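Thiamine monophosphate kinase (PDB 1VQV) catalyses the ATP-dependent phosphorylation of thiamine monophosphate to thiamine diphosphate, the active form of vitamin B1, and works as a homodimer. Local coordinates at the interface of chains A and B. Residues are numbered along the deposited sequence; one frame, centred on the assembly and turned at random. Chains: chain A/B, thiamine monophosphate kinase.

The interface of chains A and B. Residues chain A 3, 6, 11, 14-15; chain B 88, 94, 97, 101, 120.
One face of the phenol ring of B:Tyr101 is covered by A:Ile15, whose branch methyl CG2 sits over the middle of the ring, 3.6 Å from its centroid, in a CH-pi contact. At the ring's edge, in its plane, lies CG1 of B:Val97, a neighbour one helical turn back on the same chain. A:Ile15 holds CG2 anti to its backbone N while CG1 runs beside that N (chi1 -60°), and this lets one residue use both branches: CG2 rests on the ring, while CD1 lies against CE2 of B:Tyr101 and also meets CD1 of B:Ile120, tip to tip, at 3.5 Å. CD1 of B:Ile120 also receives CD2 of A:Leu11, 3.4 Å away, the two side chains crossing at about a right angle. The other methyl of A:Leu11, CD1, turns to CG1 of B:Val97 at 4.0 Å. Further along, A:Leu3 splits its fork, CD1 against CB of B:Leu88 at 3.5 Å and CD2 toward CG2 of B:Val97. B:Val94 is shared in the same way: its CG2 meets CD2 of A:Leu6 tip to tip at 3.8 Å, and its CG1 touches A:Leu14. An alanine in place of B:Tyr101 would probably leave CG2 and CD1 of A:Ile15 without their aromatic floor and open a gap beside B:Val97. B:Tyr101 is also an ATP-binding residue, which suggests that this seam borders the nucleotide site; a twin patch repeats it with the chains exchanged. This part of the two-fold homodimer interface is held by apolar packing: the N-terminal segment of chain A, with its helix 12-19, lies against helix 94-111 and the ends of strands 77-88 and 120-122 of chain B.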
loop_
_atom_site.group_PDB
_atom_site.type_symbol
_atom_site.label_atom_id
_atom_site.label_comp_id
_atom_site.label_asym_id
_atom_site.label_seq_id
_atom_site.Cartn_x
_atom_site.Cartn_y
_atom_site.Cartn_z
ATOM N N LEU A 3 -21.928 4.926 -5.594
ATOM C CA LEU A 3 -20.788 5.815 -5.399
ATOM C C LEU A 3 -20.860 7.086 -6.250
ATOM O O LEU A 3 -20.679 8.190 -5.727
ATOM C CB LEU A 3 -19.473 5.053 -5.657
ATOM C CG LEU A 3 -19.235 3.772 -4.828
ATOM C CD1 LEU A 3 -17.965 3.082 -5.284
ATOM C CD2 LEU A 3 -19.147 4.110 -3.342
ATOM N N LEU A 6 -23.038 9.836 -5.302
ATOM C CA LEU A 6 -22.575 10.502 -4.091
ATOM C C LEU A 6 -21.870 11.796 -4.437
ATOM O O LEU A 6 -20.693 11.775 -4.795
ATOM C CB LEU A 6 -21.626 9.571 -3.334
ATOM C CG LEU A 6 -21.792 9.434 -1.818
ATOM C CD1 LEU A 6 -23.253 9.238 -1.437
ATOM C CD2 LEU A 6 -20.932 8.258 -1.353
ATOM N N LEU A 11 -17.963 10.686 -0.424
ATOM C CA LEU A 11 -17.738 9.318 0.017
ATOM C C LEU A 11 -16.790 9.336 1.196
ATOM O O LEU A 11 -17.009 8.671 2.208
ATOM C CB LEU A 11 -17.106 8.484 -1.099
ATOM C CG LEU A 11 -16.693 7.074 -0.657
ATOM C CD1 LEU A 11 -17.910 6.359 -0.074
ATOM C CD2 LEU A 11 -16.125 6.299 -1.829
ATOM N N LEU A 14 -17.880 10.092 4.526
ATOM C CA LEU A 14 -18.672 9.032 5.134
ATOM C C LEU A 14 -17.753 7.997 5.789
ATOM O O LEU A 14 -18.096 7.398 6.825
ATOM C CB LEU A 14 -19.550 8.340 4.097
ATOM C CG LEU A 14 -20.634 7.543 4.821
ATOM C CD1 LEU A 14 -21.750 8.524 5.189
ATOM C CD2 LEU A 14 -21.160 6.378 3.966
ATOM N N ILE A 15 -16.589 7.799 5.166
ATOM C CA ILE A 15 -15.578 6.865 5.645
ATOM C C ILE A 15 -15.001 7.424 6.937
ATOM O O ILE A 15 -15.103 6.802 8.006
ATOM C CB ILE A 15 -14.434 6.713 4.625
ATOM C CG1 ILE A 15 -14.987 6.188 3.294
ATOM C CG2 ILE A 15 -13.350 5.801 5.187
ATOM C CD1 ILE A 15 -13.913 5.811 2.287
ATOM N N LEU B 88 -12.745 0.970 -6.345
ATOM C CA LEU B 88 -14.166 0.653 -6.354
ATOM C C LEU B 88 -14.902 0.981 -7.648
ATOM O O LEU B 88 -14.650 2.006 -8.278
ATOM C CB LEU B 88 -14.853 1.392 -5.204
ATOM C CG LEU B 88 -14.189 1.246 -3.834
ATOM C CD1 LEU B 88 -14.609 2.380 -2.898
ATOM C CD2 LEU B 88 -14.548 -0.096 -3.265
ATOM N N VAL B 94 -23.203 2.188 -1.834
ATOM C CA VAL B 94 -22.490 2.924 -0.805
ATOM C C VAL B 94 -22.460 2.128 0.494
ATOM O O VAL B 94 -21.504 2.205 1.259
ATOM C CB VAL B 94 -23.159 4.280 -0.541
ATOM C CG1 VAL B 94 -22.493 4.961 0.617
ATOM C CG2 VAL B 94 -23.092 5.141 -1.783
ATOM N N VAL B 97 -19.421 -0.095 0.965
ATOM C CA VAL B 97 -18.246 0.589 1.463
ATOM C C VAL B 97 -18.406 0.874 2.950
ATOM O O VAL B 97 -17.480 0.659 3.723
ATOM C CB VAL B 97 -18.012 1.897 0.654
ATOM C CG1 VAL B 97 -16.923 2.743 1.282
ATOM C CG2 VAL B 97 -17.633 1.544 -0.767
ATOM N N TYR B 101 -15.927 -0.627 5.939
ATOM C CA TYR B 101 -15.200 0.140 6.941
ATOM C C TYR B 101 -15.622 -0.110 8.390
ATOM O O TYR B 101 -14.880 0.211 9.320
ATOM C CB TYR B 101 -15.266 1.625 6.593
ATOM C CG TYR B 101 -14.266 1.994 5.522
ATOM C CD1 TYR B 101 -12.902 1.944 5.789
ATOM C CD2 TYR B 101 -14.680 2.346 4.239
ATOM C CE1 TYR B 101 -11.973 2.233 4.812
ATOM C CE2 TYR B 101 -13.762 2.636 3.243
ATOM C CZ TYR B 101 -12.404 2.584 3.531
ATOM O OH TYR B 101 -11.477 2.911 2.550
ATOM N N ILE B 120 -9.068 6.665 -2.856
ATOM C CA ILE B 120 -10.001 5.862 -3.605
ATOM C C ILE B 120 -9.830 6.130 -5.092
ATOM O O ILE B 120 -9.464 7.223 -5.500
ATOM C CB ILE B 120 -11.418 6.129 -3.114
ATOM C CG1 ILE B 120 -11.483 5.802 -1.619
ATOM C CG2 ILE B 120 -12.407 5.281 -3.873
ATOM C CD1 ILE B 120 -12.857 5.925 -1.016
#